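Local coordinates for protein beta-glucosidase (Chaetomella raphigera, PDB 6JXG) that probably hydrolyses terminal, non-reducing beta-D-glucosyl residues to release beta-D-glucose, as a secreted family 3 glycoside hydrolase of cellulose breakdown, at residues L466-A471 / L493-V498. Residues are numbered along the deposited sequence; the frame is centred on the assembly and turned at random.
Sequences LVQAVA and LALSSV
L495 reaches from residues 493-498, the link between helix 490-493 and strand 498-503, against one flank of segment 466-471 of helix 463-471, and its CD1 methyl touches both V467 and A471. With CG anti to the carbonyl carbon (chi1 -59°), the isobutyl group is directed at the helix: CD1 lies 3.8 Å from V467 CG1 and 3.8 Å from A471 CB, one helical turn apart, and so bridges the two. The methyl of A471 is met by both branches of the leucine, since CD2 also approaches A471 CB to 4.0 Å. Deeper in, V467 sets CG1 anti to its backbone N (chi1 -174°), which brings that methyl 4.0 Å from V498 CG2, the two valines crossing at about a right angle. V467 and V498 are buried, and both also touch V479 of the central strand 477-483. An alanine in place of L495 would remove CG and both methyls, and would probably loosen the packing on V467 and A471. On the looser, outer side, Q468 is partly exposed and comes no closer than 4.1 Å, CG to L495 CD1, while S496, its CB pointing away from the helix, is solvent-exposed. At the helix end, S497 OG sits 3.0 Å from A471 O, which fits a hydrogen bond, although the hydroxyl could instead turn to a second acceptor. A type I turn, L495 to V498, closed by a 3.2 Å bond from V498 N to L495 O, leads into strand 498-503. A helix that leads into strand 477-483 and packs on the turn before its parallel neighbour 498-503 fits the alpha/beta sandwich of the family 3 C-terminal domain.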
ATOM      1  N   LEU A 466     -29.395   3.851   0.224  1.00 18.86           N
ATOM      2  CA  LEU A 466     -29.683   2.689   1.028  1.00 17.06           C
ATOM      3  C   LEU A 466     -29.695   2.948   2.527  1.00 17.19           C
ATOM      4  O   LEU A 466     -30.606   2.475   3.287  1.00 18.56           O
ATOM      5  CB  LEU A 466     -28.688   1.536   0.720  1.00 17.74           C
ATOM      6  CG  LEU A 466     -29.034   0.169   1.282  1.00 17.97           C
ATOM      7  CD1 LEU A 466     -30.364  -0.308   0.751  1.00 18.20           C
ATOM      8  CD2 LEU A 466     -27.899  -0.812   0.917  1.00 18.64           C
ATOM      9  N   VAL A 467     -28.645   3.586   3.015  1.00 16.00           N
ATOM     10  CA  VAL A 467     -28.584   3.968   4.415  1.00 15.44           C
ATOM     11  C   VAL A 467     -29.766   4.866   4.807  1.00 16.04           C
ATOM     12  O   VAL A 467     -30.373   4.599   5.811  1.00 17.11           O
ATOM     13  CB  VAL A 467     -27.260   4.656   4.810  1.00 14.29           C
ATOM     14  CG1 VAL A 467     -27.228   4.896   6.330  1.00 14.62           C
ATOM     15  CG2 VAL A 467     -26.117   3.718   4.461  1.00 14.87           C
ATOM     16  N   GLN A 468     -30.080   5.867   3.985  1.00 17.12           N
ATOM     17  CA  GLN A 468     -31.229   6.759   4.265  1.00 18.77           C
ATOM     18  C   GLN A 468     -32.568   5.968   4.417  1.00 20.88           C
ATOM     19  O   GLN A 468     -33.344   6.235   5.347  1.00 21.30           O
ATOM     20  CB  GLN A 468     -31.347   7.766   3.176  1.00 18.70           C
ATOM     21  CG  GLN A 468     -30.322   8.834   3.286  1.00 20.56           C
ATOM     22  CD  GLN A 468     -30.218   9.694   2.081  1.00 22.12           C
ATOM     23  OE1 GLN A 468     -30.549   9.275   0.974  1.00 24.34           O
ATOM     24  NE2 GLN A 468     -29.774  10.934   2.281  1.00 21.24           N
ATOM     25  N   ALA A 469     -32.772   4.963   3.556  1.00 19.64           N
ATOM     26  CA  ALA A 469     -33.907   4.053   3.644  1.00 20.09           C
ATOM     27  C   ALA A 469     -33.939   3.254   4.948  1.00 22.07           C
ATOM     28  O   ALA A 469     -35.013   3.035   5.563  1.00 20.55           O
ATOM     29  CB  ALA A 469     -33.918   3.102   2.453  1.00 22.44           C
ATOM     30  N   VAL A 470     -32.788   2.784   5.392  1.00 16.58           N
ATOM     31  CA  VAL A 470     -32.744   1.996   6.577  1.00 17.74           C
ATOM     32  C   VAL A 470     -33.013   2.918   7.782  1.00 17.64           C
ATOM     33  O   VAL A 470     -33.764   2.533   8.719  1.00 19.95           O
ATOM     34  CB  VAL A 470     -31.384   1.277   6.695  1.00 18.17           C
ATOM     35  CG1 VAL A 470     -31.243   0.553   8.017  1.00 17.17           C
ATOM     36  CG2 VAL A 470     -31.290   0.244   5.562  1.00 18.22           C
ATOM     37  N   ALA A 471     -32.387   4.083   7.776  1.00 17.30           N
ATOM     38  CA  ALA A 471     -32.532   5.076   8.854  1.00 18.95           C
ATOM     39  C   ALA A 471     -33.993   5.565   9.024  1.00 20.44           C
ATOM     40  O   ALA A 471     -34.423   5.846  10.106  1.00 19.29           O
ATOM     41  CB  ALA A 471     -31.614   6.286   8.592  1.00 18.85           C
ATOM     42  N   LEU A 493     -24.019  10.779   8.236  1.00 16.15           N
ATOM     43  CA  LEU A 493     -23.882  11.338   9.559  1.00 17.03           C
ATOM     44  C   LEU A 493     -25.058  12.233  10.010  1.00 18.37           C
ATOM     45  O   LEU A 493     -25.335  12.371  11.207  1.00 19.15           O
ATOM     46  CB  LEU A 493     -22.587  12.163   9.616  1.00 17.03           C
ATOM     47  CG  LEU A 493     -21.265  11.352   9.623  1.00 16.02           C
ATOM     48  CD1 LEU A 493     -20.092  12.247   9.317  1.00 16.53           C
ATOM     49  CD2 LEU A 493     -21.075  10.594  10.915  1.00 16.62           C
ATOM     50  N   ALA A 494     -25.753  12.790   9.066  1.00 18.25           N
ATOM     51  CA  ALA A 494     -26.912  13.642   9.339  1.00 20.70           C
ATOM     52  C   ALA A 494     -28.100  12.825   9.784  1.00 22.68           C
ATOM     53  O   ALA A 494     -29.091  13.386  10.163  1.00 22.09           O
ATOM     54  CB  ALA A 494     -27.272  14.460   8.103  1.00 19.69           C
ATOM     55  N   LEU A 495     -27.998  11.507   9.762  1.00 20.48           N
ATOM     56  CA  LEU A 495     -29.096  10.649  10.159  1.00 21.38           C
ATOM     57  C   LEU A 495     -29.053  10.313  11.609  1.00 23.34           C
ATOM     58  O   LEU A 495     -28.134   9.630  12.052  1.00 19.87           O
ATOM     59  CB  LEU A 495     -29.101   9.353   9.329  1.00 20.65           C
ATOM     60  CG  LEU A 495     -29.231   9.591   7.821  1.00 22.36           C
ATOM     61  CD1 LEU A 495     -28.799   8.318   7.055  1.00 21.52           C
ATOM     62  CD2 LEU A 495     -30.670   9.966   7.434  1.00 23.55           C
ATOM     63  N   SER A 496     -30.049  10.756  12.373  1.00 21.16           N
ATOM     64  CA  SER A 496     -29.966  10.543  13.814  1.00 20.91           C
ATOM     65  C   SER A 496     -30.059   9.067  14.215  1.00 20.01           C
ATOM     66  O   SER A 496     -29.507   8.673  15.210  1.00 20.49           O
ATOM     67  CB  SER A 496     -31.029  11.383  14.534  1.00 22.59           C
ATOM     68  OG  SER A 496     -32.278  10.841  14.137  1.00 22.15           O
ATOM     69  N   SER A 497     -30.685   8.201  13.446  1.00 19.55           N
ATOM     70  CA  SER A 497     -30.714   6.799  13.813  1.00 20.85           C
ATOM     71  C   SER A 497     -29.395   5.999  13.562  1.00 18.75           C
ATOM     72  O   SER A 497     -29.260   4.883  14.035  1.00 16.32           O
ATOM     73  CB  SER A 497     -31.898   6.055  13.121  1.00 24.42           C
ATOM     74  OG  SER A 497     -32.084   6.532  11.821  1.00 32.10           O
ATOM     75  N   VAL A 498     -28.447   6.593  12.870  1.00 18.78           N
ATOM     76  CA  VAL A 498     -27.122   5.927  12.632  1.00 17.10           C
ATOM     77  C   VAL A 498     -26.309   6.075  13.911  1.00 16.27           C
ATOM     78  O   VAL A 498     -25.907   7.212  14.321  1.00 15.66           O
ATOM     79  CB  VAL A 498     -26.392   6.509  11.440  1.00 17.17           C
ATOM     80  CG1 VAL A 498     -24.940   5.952  11.350  1.00 17.60           C
ATOM     81  CG2 VAL A 498     -27.142   6.177  10.144  1.00 19.65           C
TER